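Local structure of oligogalacturonate lyase (Vibrio parahaemolyticus RIMD 2210633, 3C5M) at residues Gly4-Leu9 against Thr69-Gln74; Val23-Pro28 against Ala376-Asp381; Tyr39-Thr44 against Gly86-Asp91; Gly47-Phe52 against Tyr62-Leu67. The protein is a manganese-binding lyase built as a seven-bladed beta-propeller, which probably cleaves short galacturonate oligomers derived from pectin. One frame throughout, in Å; residues are numbered along the deposited sequence.

Interaction 1. Residues Gly4-Leu9 against Thr69-Gln74; sequences GDVITL and TQQAVQ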
loop_
_atom_site.group_PDB
_atom_site.type_symbol
_atom_site.label_atom_id
_atom_site.label_comp_id
_atom_site.label_asym_id
_atom_site.label_seq_id
_atom_site.Cartn_x
_atom_site.Cartn_y
_atom_site.Cartn_z
ATOM N N GLY A 4 -9.741 23.404 0.310
ATOM C CA GLY A 4 -9.809 24.287 -0.838
ATOM C C GLY A 4 -8.601 25.189 -0.994
ATOM O O GLY A 4 -8.277 25.622 -2.105
ATOM N N ASP A 5 -7.926 25.487 0.111
ATOM C CA ASP A 5 -6.749 26.346 0.046
ATOM C C ASP A 5 -5.693 25.784 -0.892
ATOM O O ASP A 5 -5.675 24.589 -1.196
ATOM C CB ASP A 5 -6.124 26.543 1.430
ATOM C CG ASP A 5 -7.035 27.289 2.379
ATOM O OD1 ASP A 5 -7.880 28.083 1.903
ATOM O OD2 ASP A 5 -6.895 27.091 3.602
ATOM N N VAL A 6 -4.801 26.660 -1.338
ATOM C CA VAL A 6 -3.738 26.275 -2.247
ATOM C C VAL A 6 -2.384 26.629 -1.665
ATOM O O VAL A 6 -2.240 27.644 -0.989
ATOM C CB VAL A 6 -3.890 26.995 -3.580
ATOM C CG1 VAL A 6 -2.780 26.578 -4.523
ATOM C CG2 VAL A 6 -5.246 26.690 -4.166
ATOM N N ILE A 7 -1.391 25.783 -1.914
ATOM C CA ILE A 7 -0.045 26.050 -1.422
ATOM C C ILE A 7 0.954 25.871 -2.549
ATOM O O ILE A 7 0.905 24.890 -3.286
ATOM C CB ILE A 7 0.342 25.114 -0.250
ATOM C CG1 ILE A 7 0.130 23.657 -0.646
ATOM C CG2 ILE A 7 -0.476 25.446 0.980
ATOM C CD1 ILE A 7 0.491 22.693 0.463
ATOM N N THR A 8 1.845 26.839 -2.699
ATOM C CA THR A 8 2.852 26.759 -3.743
ATOM C C THR A 8 4.131 26.144 -3.167
ATOM O O THR A 8 4.676 26.636 -2.182
ATOM C CB THR A 8 3.123 28.148 -4.325
ATOM O OG1 THR A 8 1.912 28.648 -4.914
ATOM C CG2 THR A 8 4.203 28.078 -5.387
ATOM N N LEU A 9 4.595 25.059 -3.780
ATOM C CA LEU A 9 5.783 24.346 -3.313
ATOM C C LEU A 9 7.012 24.586 -4.171
ATOM O O LEU A 9 6.906 25.044 -5.307
ATOM C CB LEU A 9 5.501 22.837 -3.270
ATOM C CG LEU A 9 4.260 22.386 -2.501
ATOM C CD1 LEU A 9 4.095 20.890 -2.647
ATOM C CD2 LEU A 9 4.389 22.774 -1.033
ATOM N N THR A 69 2.717 22.518 -11.876
ATOM C CA THR A 69 2.383 23.861 -11.419
ATOM C C THR A 69 3.023 24.088 -10.062
ATOM O O THR A 69 3.195 25.226 -9.606
ATOM C CB THR A 69 0.855 24.014 -11.290
ATOM O OG1 THR A 69 0.276 23.973 -12.593
ATOM C CG2 THR A 69 0.488 25.312 -10.626
ATOM N N GLN A 70 3.368 22.979 -9.426
ATOM C CA GLN A 70 3.969 22.992 -8.119
ATOM C C GLN A 70 3.020 23.538 -7.080
ATOM O O GLN A 70 3.450 23.975 -6.020
ATOM C CB GLN A 70 5.265 23.788 -8.138
ATOM C CG GLN A 70 6.312 23.105 -8.982
ATOM C CD GLN A 70 7.678 23.694 -8.810
ATOM O OE1 GLN A 70 8.647 23.173 -9.336
ATOM N NE2 GLN A 70 7.766 24.785 -8.067
ATOM N N GLN A 71 1.725 23.507 -7.386
ATOM C CA GLN A 71 0.704 23.976 -6.448
ATOM C C GLN A 71 -0.127 22.805 -5.951
ATOM O O GLN A 71 -0.493 21.917 -6.715
ATOM C CB GLN A 71 -0.195 25.014 -7.108
ATOM C CG GLN A 71 0.563 26.257 -7.490
ATOM C CD GLN A 71 -0.334 27.324 -8.048
ATOM O OE1 GLN A 71 -1.228 27.036 -8.849
ATOM N NE2 GLN A 71 -0.097 28.574 -7.641
ATOM N N ALA A 72 -0.409 22.801 -4.659
ATOM C CA ALA A 72 -1.185 21.736 -4.056
ATOM C C ALA A 72 -2.433 22.313 -3.420
ATOM O O ALA A 72 -2.387 23.362 -2.773
ATOM C CB ALA A 72 -0.349 21.028 -3.003
ATOM N N VAL A 73 -3.552 21.627 -3.595
ATOM C CA VAL A 73 -4.801 22.090 -3.009
ATOM C C VAL A 73 -5.182 21.162 -1.860
ATOM O O VAL A 73 -4.974 19.952 -1.931
ATOM C CB VAL A 73 -5.926 22.129 -4.072
ATOM C CG1 VAL A 73 -6.013 20.799 -4.804
ATOM C CG2 VAL A 73 -7.251 22.443 -3.404
ATOM N N GLN A 74 -5.715 21.742 -0.793
ATOM C CA GLN A 74 -6.118 20.953 0.354
ATOM C C GLN A 74 -7.427 20.245 0.017
ATOM O O GLN A 74 -8.427 20.882 -0.298
ATOM C CB GLN A 74 -6.300 21.846 1.581
ATOM C CG GLN A 74 -6.054 21.146 2.911
ATOM C CD GLN A 74 -6.364 22.032 4.114
ATOM O OE1 GLN A 74 -6.027 23.229 4.137
ATOM N NE2 GLN A 74 -7.004 21.447 5.127
#
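Ile7 and Ala72 form a hydrogen-bonded antiparallel pair between strand 6-8, at the edge of one propeller blade's sheet, and strand 71-74 beside it. Two backbone bonds join them: Ile7 N to Ala72 O and Ala72 N to Ile7 O, each 2.8 Å. On the face they share, Ile7 CG1 meets Ala72 CB at 3.6 Å; it is brought there by a first torsion that sets CG1 between the backbone N and the carbonyl carbon (chi1 53°). Further bonds continue the ladder at both ends, Leu9 N to Gln70 O at 2.7 Å and Gly4 N to Gln74 O at 2.9 Å.

The face that carries Val6, Thr8, Gln71 and Val73 is more open to solvent. Here Gln71 runs alongside Thr8, pointing the same way, and its NE2 gives Thr8 OG1 a weak, long hydrogen bond of 3.4 Å.

Around this first shell, partners outside the two segments engage its ends. Leu9 reaches inward onto Leu65 of strand 61-66, the next strand beyond 71-74, while Gln74 NE2 is held by Thr76 O and Asp57 OD2. Asp5 and Gln74 lie side by side with carboxylate and amide planes 65° apart, and Asp5 OD2 and Gln74 OE1 both accept a hydrogen bond from Ala2 N.

Interaction 2. Residues Val23-Pro28 against Ala376-Asp381; sequences VTRLTP and AIYIAD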
loop_
_atom_site.group_PDB
_atom_site.type_symbol
_atom_site.label_atom_id
_atom_site.label_comp_id
_atom_site.label_asym_id
_atom_site.label_seq_id
_atom_site.Cartn_x
_atom_site.Cartn_y
_atom_site.Cartn_z
ATOM N N VAL A 23 17.278 12.894 -7.965
ATOM C CA VAL A 23 16.198 12.753 -7.004
ATOM C C VAL A 23 15.670 14.133 -6.682
ATOM O O VAL A 23 16.427 15.040 -6.336
ATOM C CB VAL A 23 16.668 12.147 -5.690
ATOM C CG1 VAL A 23 15.520 12.118 -4.724
ATOM C CG2 VAL A 23 17.218 10.759 -5.925
ATOM N N THR A 24 14.360 14.290 -6.767
ATOM C CA THR A 24 13.776 15.582 -6.496
ATOM C C THR A 24 12.776 15.529 -5.344
ATOM O O THR A 24 11.957 14.626 -5.269
ATOM C CB THR A 24 13.173 16.147 -7.816
ATOM O OG1 THR A 24 12.147 17.101 -7.525
ATOM C CG2 THR A 24 12.655 15.024 -8.681
ATOM N N ARG A 25 12.887 16.493 -4.431
ATOM C CA ARG A 25 12.028 16.589 -3.248
ATOM C C ARG A 25 10.811 17.469 -3.575
ATOM O O ARG A 25 10.970 18.610 -4.006
ATOM C CB ARG A 25 12.826 17.206 -2.092
ATOM C CG ARG A 25 12.219 17.013 -0.723
ATOM C CD ARG A 25 12.792 17.981 0.298
ATOM N NE ARG A 25 12.415 19.361 -0.002
ATOM C CZ ARG A 25 13.284 20.329 -0.256
ATOM N NH1 ARG A 25 14.584 20.069 -0.245
ATOM N NH2 ARG A 25 12.851 21.551 -0.534
ATOM N N LEU A 26 9.604 16.945 -3.365
ATOM C CA LEU A 26 8.381 17.681 -3.668
ATOM C C LEU A 26 7.857 18.553 -2.534
ATOM O O LEU A 26 7.352 19.651 -2.768
ATOM C CB LEU A 26 7.274 16.709 -4.074
ATOM C CG LEU A 26 7.382 15.890 -5.360
ATOM C CD1 LEU A 26 7.860 16.781 -6.478
ATOM C CD2 LEU A 26 8.321 14.730 -5.174
ATOM N N THR A 27 7.963 18.057 -1.307
ATOM C CA THR A 27 7.467 18.785 -0.147
ATOM C C THR A 27 8.554 19.501 0.667
ATOM O O THR A 27 9.736 19.147 0.597
ATOM C CB THR A 27 6.664 17.817 0.765
ATOM O OG1 THR A 27 7.490 16.712 1.167
ATOM C CG2 THR A 27 5.465 17.280 0.009
ATOM N N PRO A 28 8.166 20.536 1.435
ATOM C CA PRO A 28 9.094 21.310 2.267
ATOM C C PRO A 28 9.828 20.438 3.281
ATOM O O PRO A 28 9.299 19.426 3.755
ATOM C CB PRO A 28 8.187 22.330 2.953
ATOM C CG PRO A 28 7.126 22.555 1.946
ATOM C CD PRO A 28 6.823 21.139 1.472
ATOM N N ALA A 376 9.342 13.516 4.333
ATOM C CA ALA A 376 9.029 14.278 3.132
ATOM C C ALA A 376 8.906 13.338 1.926
ATOM O O ALA A 376 9.301 12.167 1.984
ATOM C CB ALA A 376 10.109 15.314 2.882
ATOM N N ILE A 377 8.380 13.870 0.829
ATOM C CA ILE A 377 8.150 13.087 -0.378
ATOM C C ILE A 377 9.150 13.379 -1.489
ATOM O O ILE A 377 9.386 14.538 -1.835
ATOM C CB ILE A 377 6.716 13.345 -0.909
ATOM C CG1 ILE A 377 5.705 13.118 0.212
ATOM C CG2 ILE A 377 6.383 12.398 -2.038
ATOM C CD1 ILE A 377 4.303 13.478 -0.176
ATOM N N TYR A 378 9.726 12.321 -2.054
ATOM C CA TYR A 378 10.706 12.454 -3.136
ATOM C C TYR A 378 10.296 11.617 -4.328
ATOM O O TYR A 378 9.489 10.706 -4.207
ATOM C CB TYR A 378 12.088 11.964 -2.684
ATOM C CG TYR A 378 12.653 12.655 -1.464
ATOM C CD1 TYR A 378 12.237 12.306 -0.184
ATOM C CD2 TYR A 378 13.582 13.685 -1.595
ATOM C CE1 TYR A 378 12.725 12.966 0.939
ATOM C CE2 TYR A 378 14.081 14.353 -0.477
ATOM C CZ TYR A 378 13.643 13.990 0.788
ATOM O OH TYR A 378 14.108 14.665 1.901
ATOM N N ILE A 379 10.854 11.938 -5.482
ATOM C CA ILE A 379 10.606 11.170 -6.686
ATOM C C ILE A 379 11.979 10.982 -7.310
ATOM O O ILE A 379 12.614 11.945 -7.737
ATOM C CB ILE A 379 9.699 11.908 -7.693
ATOM C CG1 ILE A 379 8.243 11.831 -7.248
ATOM C CG2 ILE A 379 9.835 11.283 -9.071
ATOM C CD1 ILE A 379 7.328 12.704 -8.028
ATOM N N ALA A 380 12.446 9.741 -7.347
ATOM C CA ALA A 380 13.746 9.451 -7.923
ATOM C C ALA A 380 13.592 9.092 -9.395
ATOM O O ALA A 380 12.766 8.256 -9.753
ATOM C CB ALA A 380 14.404 8.300 -7.172
ATOM N N ASP A 381 14.389 9.729 -10.249
ATOM C CA ASP A 381 14.357 9.448 -11.678
ATOM C C ASP A 381 14.767 8.004 -11.887
ATOM O O ASP A 381 15.400 7.414 -11.020
ATOM C CB ASP A 381 15.318 10.381 -12.424
ATOM C CG ASP A 381 14.671 11.715 -12.796
ATOM O OD1 ASP A 381 13.958 12.315 -11.946
ATOM O OD2 ASP A 381 14.886 12.171 -13.943
#
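Ile377 N finds its acceptor in a side chain: Thr27 OG1 lies 3.0 Å from it, at a point where the 23-28 chain has already left the strand. Thr27 can serve because its OG1 sits between the backbone N and the carbonyl carbon (chi1 58°). The other hydrogen bonds across the contact run backbone to backbone. Leu26 N reaches Ile377 O, and Thr24 pairs with Ile379 in both directions; in this pair Ile379 N approaches Thr24 O in the carbonyl plane, whereas Thr24 N stands above the plane of Ile379 C=O.

These bonds stitch an N-terminal strand to the last strand of the chain, some 350 residues later, within a single blade. This is the "Velcro" closure by which many beta-propellers shut their ring.

Apolar contacts line both faces. The Leu26 and Ile379 side chains cross at about a right angle, Leu26 CD2 lying 3.6 Å from Ile379 CG1, and Val23 CG2 meets Ala380 CB at 3.9 Å.

Arginine and tyrosine supply the remaining kind of contact. The aliphatic part of Arg25 passes the Tyr378 ring obliquely, its CG 3.3 Å from Tyr378 CE2, while the guanidinium stands nearly perpendicular to the ring plane (86°). Bent at chi3, the arginine chain brings NE to 2.8 Å from Thr27 O; NH1 forms a salt bridge with Glu12, and Tyr378 OH is hydrogen-bonded to Glu372 OE2.

Interaction 3. Residues Tyr39-Thr44 against Gly86-Asp91; sequences YQKCFT and GFISTD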
loop_
_atom_site.group_PDB
_atom_site.type_symbol
_atom_site.label_atom_id
_atom_site.label_comp_id
_atom_site.label_asym_id
_atom_site.label_seq_id
_atom_site.Cartn_x
_atom_site.Cartn_y
_atom_site.Cartn_z
ATOM N N TYR A 39 0.355 0.351 -2.869
ATOM C CA TYR A 39 -0.547 -0.355 -3.771
ATOM C C TYR A 39 -1.778 0.468 -4.156
ATOM O O TYR A 39 -2.491 0.122 -5.083
ATOM C CB TYR A 39 -0.945 -1.720 -3.181
ATOM C CG TYR A 39 -1.528 -1.671 -1.798
ATOM C CD1 TYR A 39 -0.712 -1.738 -0.661
ATOM C CD2 TYR A 39 -2.903 -1.598 -1.623
ATOM C CE1 TYR A 39 -1.269 -1.742 0.628
ATOM C CE2 TYR A 39 -3.469 -1.601 -0.357
ATOM C CZ TYR A 39 -2.656 -1.673 0.768
ATOM O OH TYR A 39 -3.244 -1.672 2.016
ATOM N N GLN A 40 -1.995 1.572 -3.454
ATOM C CA GLN A 40 -3.120 2.455 -3.717
ATOM C C GLN A 40 -2.744 3.493 -4.761
ATOM O O GLN A 40 -1.619 4.001 -4.765
ATOM C CB GLN A 40 -3.535 3.154 -2.432
ATOM C CG GLN A 40 -3.990 2.178 -1.370
ATOM C CD GLN A 40 -5.333 1.581 -1.709
ATOM O OE1 GLN A 40 -6.331 1.889 -1.070
ATOM N NE2 GLN A 40 -5.371 0.735 -2.729
ATOM N N LYS A 41 -3.679 3.803 -5.652
ATOM C CA LYS A 41 -3.425 4.777 -6.705
ATOM C C LYS A 41 -3.301 6.193 -6.154
ATOM O O LYS A 41 -4.188 6.670 -5.449
ATOM C CB LYS A 41 -4.554 4.741 -7.736
ATOM C CG LYS A 41 -4.406 5.760 -8.837
ATOM C CD LYS A 41 -5.574 5.732 -9.810
ATOM C CE LYS A 41 -5.345 6.757 -10.934
ATOM N NZ LYS A 41 -6.340 6.707 -12.038
ATOM N N CYS A 42 -2.216 6.878 -6.493
ATOM C CA CYS A 42 -2.019 8.253 -6.030
ATOM C C CYS A 42 -1.600 9.181 -7.167
ATOM O O CYS A 42 -1.485 10.393 -6.982
ATOM C CB CYS A 42 -0.976 8.300 -4.910
ATOM S SG CYS A 42 0.656 7.658 -5.344
ATOM N N PHE A 43 -1.397 8.599 -8.343
ATOM C CA PHE A 43 -0.974 9.332 -9.533
ATOM C C PHE A 43 -2.046 9.260 -10.590
ATOM O O PHE A 43 -2.667 8.214 -10.750
ATOM C CB PHE A 43 0.288 8.694 -10.124
ATOM C CG PHE A 43 1.559 9.257 -9.596
ATOM C CD1 PHE A 43 1.978 10.512 -9.999
ATOM C CD2 PHE A 43 2.332 8.543 -8.696
ATOM C CE1 PHE A 43 3.152 11.060 -9.517
ATOM C CE2 PHE A 43 3.513 9.081 -8.203
ATOM C CZ PHE A 43 3.923 10.346 -8.616
ATOM N N THR A 44 -2.266 10.351 -11.315
ATOM C CA THR A 44 -3.249 10.321 -12.402
ATOM C C THR A 44 -2.509 9.763 -13.612
ATOM O O THR A 44 -1.294 9.884 -13.690
ATOM C CB THR A 44 -3.762 11.706 -12.746
ATOM O OG1 THR A 44 -2.653 12.601 -12.846
ATOM C CG2 THR A 44 -4.714 12.190 -11.696
ATOM N N GLY A 86 -5.916 6.248 1.521
ATOM C CA GLY A 86 -6.486 7.037 0.442
ATOM C C GLY A 86 -6.047 6.659 -0.952
ATOM O O GLY A 86 -4.933 6.166 -1.145
ATOM N N PHE A 87 -6.923 6.882 -1.933
ATOM C CA PHE A 87 -6.590 6.578 -3.327
ATOM C C PHE A 87 -7.479 7.326 -4.310
ATOM O O PHE A 87 -8.603 7.729 -3.984
ATOM C CB PHE A 87 -6.679 5.071 -3.584
ATOM C CG PHE A 87 -8.075 4.528 -3.563
ATOM C CD1 PHE A 87 -8.837 4.478 -4.722
ATOM C CD2 PHE A 87 -8.638 4.090 -2.380
ATOM C CE1 PHE A 87 -10.157 3.993 -4.696
ATOM C CE2 PHE A 87 -9.953 3.605 -2.349
ATOM C CZ PHE A 87 -10.709 3.560 -3.506
ATOM N N ILE A 88 -6.961 7.511 -5.518
ATOM C CA ILE A 88 -7.686 8.211 -6.580
ATOM C C ILE A 88 -8.546 7.229 -7.384
ATOM O O ILE A 88 -8.158 6.081 -7.591
ATOM C CB ILE A 88 -6.690 8.958 -7.507
ATOM C CG1 ILE A 88 -5.976 10.056 -6.699
ATOM C CG2 ILE A 88 -7.413 9.557 -8.682
ATOM C CD1 ILE A 88 -4.934 10.848 -7.467
ATOM N N SER A 89 -9.730 7.678 -7.799
ATOM C CA SER A 89 -10.665 6.858 -8.576
ATOM C C SER A 89 -10.091 6.558 -9.957
ATOM O O SER A 89 -9.137 7.196 -10.383
ATOM C CB SER A 89 -11.994 7.601 -8.738
ATOM O OG SER A 89 -11.855 8.762 -9.559
ATOM N N THR A 90 -10.680 5.593 -10.656
ATOM C CA THR A 90 -10.216 5.226 -11.983
ATOM C C THR A 90 -10.473 6.354 -12.968
ATOM O O THR A 90 -9.640 6.627 -13.834
ATOM C CB THR A 90 -10.925 3.960 -12.476
ATOM O OG1 THR A 90 -10.742 2.914 -11.516
ATOM C CG2 THR A 90 -10.375 3.515 -13.818
ATOM N N ASP A 91 -11.629 7.007 -12.830
ATOM C CA ASP A 91 -12.019 8.125 -13.699
ATOM C C ASP A 91 -11.272 9.383 -13.296
ATOM O O ASP A 91 -11.374 10.409 -13.947
ATOM C CB ASP A 91 -13.544 8.370 -13.629
ATOM C CG ASP A 91 -14.033 8.734 -12.223
ATOM O OD1 ASP A 91 -13.749 7.981 -11.264
ATOM O OD2 ASP A 91 -14.723 9.765 -12.081
#
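Lys41 lies across Ile88 at about a right angle, its side chain fully stretched with every torsion close to anti, beginning with CG anti to the backbone N (chi1 178°). This extension carries CD past the backbone of the other segment, 3.4 Å from Ile88 O, and takes NZ on to Ser89 O, to which it makes a weak hydrogen bond of 3.3 Å. The stronger partner of NZ is Glu92, in a salt bridge.

Ile88 answers in the other direction. With CG1 anti to the carbonyl carbon (chi1 -64°), its CD1 reaches 3.5 Å from Cys42 O, and its CG2 is left beside Lys41 CE. A single backbone bond, Ile88 N to Lys41 O at 2.9 Å, joins the segments, the donor tilted 34° from the carbonyl plane.

Phe87 starts toward the 39-44 loop, but its ring leads away and meets that of Phe96, the planes nearly parallel. Gln40 CB packs on Gly86 O at 3.6 Å.

The contact joins two adjacent propeller blades, since the 39-44 loop leads into strand 49-54 and strand 87-88 begins the next sheet. At this seam Lys41 spans both kinds of contact: its methylenes lie against Ile88, and its ammonium has its salt-bridge partner in Glu92, with Ser89 O only weakly engaged.

Interaction 4. Residues Gly47-Phe52 against Tyr62-Leu67; sequences GKKLLF and YYLLNL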
loop_
_atom_site.group_PDB
_atom_site.type_symbol
_atom_site.label_atom_id
_atom_site.label_comp_id
_atom_site.label_asym_id
_atom_site.label_seq_id
_atom_site.Cartn_x
_atom_site.Cartn_y
_atom_site.Cartn_z
ATOM N N GLY A 47 0.225 11.562 -15.173
ATOM C CA GLY A 47 1.365 11.799 -14.304
ATOM C C GLY A 47 1.553 13.261 -13.936
ATOM O O GLY A 47 2.674 13.694 -13.672
ATOM N N LYS A 48 0.460 14.018 -13.898
ATOM C CA LYS A 48 0.524 15.436 -13.593
ATOM C C LYS A 48 -0.002 15.793 -12.212
ATOM O O LYS A 48 0.358 16.826 -11.656
ATOM C CB LYS A 48 -0.264 16.216 -14.643
ATOM C CG LYS A 48 0.137 15.893 -16.084
ATOM C CD LYS A 48 -0.654 16.755 -17.071
ATOM C CE LYS A 48 -0.337 16.420 -18.510
ATOM N NZ LYS A 48 -1.039 17.359 -19.428
ATOM N N LYS A 49 -0.854 14.936 -11.666
ATOM C CA LYS A 49 -1.455 15.158 -10.364
ATOM C C LYS A 49 -1.042 14.059 -9.394
ATOM O O LYS A 49 -0.968 12.887 -9.768
ATOM C CB LYS A 49 -2.978 15.173 -10.494
ATOM C CG LYS A 49 -3.605 16.548 -10.495
ATOM C CD LYS A 49 -3.152 17.384 -11.674
ATOM C CE LYS A 49 -3.842 18.732 -11.644
ATOM N NZ LYS A 49 -5.320 18.551 -11.632
ATOM N N LEU A 50 -0.783 14.436 -8.144
ATOM C CA LEU A 50 -0.376 13.468 -7.140
ATOM C C LEU A 50 -1.160 13.646 -5.855
ATOM O O LEU A 50 -1.381 14.762 -5.397
ATOM C CB LEU A 50 1.117 13.609 -6.835
ATOM C CG LEU A 50 1.650 12.840 -5.620
ATOM C CD1 LEU A 50 1.651 11.322 -5.843
ATOM C CD2 LEU A 50 3.043 13.331 -5.345
ATOM N N LEU A 51 -1.582 12.537 -5.265
ATOM C CA LEU A 51 -2.326 12.591 -4.020
ATOM C C LEU A 51 -1.330 12.282 -2.911
ATOM O O LEU A 51 -0.523 11.366 -3.044
ATOM C CB LEU A 51 -3.443 11.545 -4.056
ATOM C CG LEU A 51 -4.320 11.338 -2.826
ATOM C CD1 LEU A 51 -5.244 12.533 -2.616
ATOM C CD2 LEU A 51 -5.120 10.047 -3.004
ATOM N N PHE A 52 -1.378 13.047 -1.820
ATOM C CA PHE A 52 -0.464 12.833 -0.685
ATOM C C PHE A 52 -1.000 13.512 0.572
ATOM O O PHE A 52 -2.025 14.177 0.524
ATOM C CB PHE A 52 0.943 13.363 -1.027
ATOM C CG PHE A 52 1.066 14.870 -0.976
ATOM C CD1 PHE A 52 1.545 15.508 0.172
ATOM C CD2 PHE A 52 0.694 15.650 -2.066
ATOM C CE1 PHE A 52 1.648 16.903 0.233
ATOM C CE2 PHE A 52 0.790 17.048 -2.017
ATOM C CZ PHE A 52 1.268 17.673 -0.864
ATOM N N TYR A 62 -5.264 15.436 3.405
ATOM C CA TYR A 62 -4.943 15.069 2.026
ATOM C C TYR A 62 -4.780 16.253 1.090
ATOM O O TYR A 62 -5.552 17.227 1.130
ATOM C CB TYR A 62 -6.034 14.172 1.449
ATOM C CG TYR A 62 -5.893 12.723 1.808
ATOM C CD1 TYR A 62 -4.923 11.930 1.202
ATOM C CD2 TYR A 62 -6.725 12.146 2.746
ATOM C CE1 TYR A 62 -4.791 10.592 1.522
ATOM C CE2 TYR A 62 -6.605 10.821 3.072
ATOM C CZ TYR A 62 -5.644 10.041 2.459
ATOM O OH TYR A 62 -5.582 8.695 2.745
ATOM N N TYR A 63 -3.785 16.164 0.218
ATOM C CA TYR A 63 -3.556 17.233 -0.752
ATOM C C TYR A 63 -3.462 16.626 -2.149
ATOM O O TYR A 63 -3.283 15.421 -2.295
ATOM C CB TYR A 63 -2.260 17.986 -0.403
ATOM C CG TYR A 63 -2.361 18.849 0.855
ATOM C CD1 TYR A 63 -2.606 20.222 0.768
ATOM C CD2 TYR A 63 -2.270 18.273 2.133
ATOM C CE1 TYR A 63 -2.760 21.002 1.919
ATOM C CE2 TYR A 63 -2.429 19.040 3.291
ATOM C CZ TYR A 63 -2.675 20.405 3.176
ATOM O OH TYR A 63 -2.859 21.161 4.314
ATOM N N LEU A 64 -3.643 17.456 -3.168
ATOM C CA LEU A 64 -3.514 17.011 -4.547
ATOM C C LEU A 64 -2.464 17.959 -5.092
ATOM O O LEU A 64 -2.689 19.161 -5.151
ATOM C CB LEU A 64 -4.812 17.188 -5.342
ATOM C CG LEU A 64 -4.741 16.567 -6.746
ATOM C CD1 LEU A 64 -4.717 15.057 -6.609
ATOM C CD2 LEU A 64 -5.920 17.007 -7.592
ATOM N N LEU A 65 -1.309 17.416 -5.452
ATOM C CA LEU A 65 -0.212 18.208 -5.974
ATOM C C LEU A 65 -0.213 18.187 -7.487
ATOM O O LEU A 65 -0.392 17.136 -8.104
ATOM C CB LEU A 65 1.125 17.661 -5.463
ATOM C CG LEU A 65 2.398 18.329 -5.997
ATOM C CD1 LEU A 65 2.398 19.795 -5.625
ATOM C CD2 LEU A 65 3.641 17.638 -5.428
ATOM N N ASN A 66 -0.012 19.363 -8.073
ATOM C CA ASN A 66 0.056 19.522 -9.522
ATOM C C ASN A 66 1.557 19.538 -9.853
ATOM O O ASN A 66 2.226 20.553 -9.692
ATOM C CB ASN A 66 -0.605 20.849 -9.918
ATOM C CG ASN A 66 -0.932 20.936 -11.410
ATOM O OD1 ASN A 66 -1.791 21.719 -11.813
ATOM N ND2 ASN A 66 -0.239 20.145 -12.233
ATOM N N LEU A 67 2.081 18.405 -10.290
ATOM C CA LEU A 67 3.488 18.305 -10.622
ATOM C C LEU A 67 3.999 19.394 -11.581
ATOM O O LEU A 67 5.152 19.812 -11.477
ATOM C CB LEU A 67 3.787 16.909 -11.190
ATOM C CG LEU A 67 4.077 15.781 -10.186
ATOM C CD1 LEU A 67 3.289 15.961 -8.906
ATOM C CD2 LEU A 67 3.751 14.453 -10.829
#
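Leu50 and Leu65 exchange a pair of backbone hydrogen bonds, Leu50 N to Leu65 O and Leu65 N to Leu50 O, both 2.7 Å, at the middle of a beta hairpin in the same propeller blade that carries strand 71-74. Phe52 and Tyr63 repeat the pattern nearer the turn, with Tyr63 N giving a bond of 2.7 Å to Phe52 O. At the open end Lys48 O accepts from Leu67 N and, more weakly, from Asn66 ND2 at 3.4 Å, the amide being reached because Asn66 CG lies anti to its backbone N (chi1 -164°).

Packing differs between the faces. On the one bearing Lys49, Leu51, Leu64 and Asn66, the bent chain of Lys49 crosses Leu64, CG to Leu64 CD2 at 3.7 Å, and its CE comes close to Asn66 OD1. Leu51 CD1 lies 3.9 Å from CD1 of Tyr62, whose OH is hydrogen-bonded to Asn82 O.

The other face is dominated by the Phe52 ring, swung over the partner strand. Its CE2 touches Leu65 CB at 3.5 Å. The Tyr63 ring is nearly parallel to it (25°) but slid so far aside that the two barely overlap, and it meets Phe56 edge-to-face instead. One face of Phe52 takes a CH-pi contact: Tyr63 CB stands 3.9 Å from the ring centroid, 26° off the normal.

Interactions 1 and 4 belong to one blade, coupled by Val73 N to Leu64 O, 3.0 Å, where strands 71-74 and 61-66 adjoin. Interactions 2 and 3 are buried, 1 and 4 partly so. Interaction 1, at the solvent-facing edge, is mostly backbone bonding, with one weak side-chain bond and little apolar packing; interaction 4, further in, adds leucine and aromatic packing. Interaction 2 closes the ring in the neighbouring blade, with Ile377 CD1 packed against Phe52 CD1 of interaction 4 at 3.4 Å. Interaction 3 lies nearest the chain's centre and has the sparsest backbone pairing; Cys42 O probably accepts from Leu51 N, 2.7 Å, tying it to interaction 4. Its Gln40 side chain is about 11 Å from the manganese ion, whereas interaction 1 is remote from the metal site.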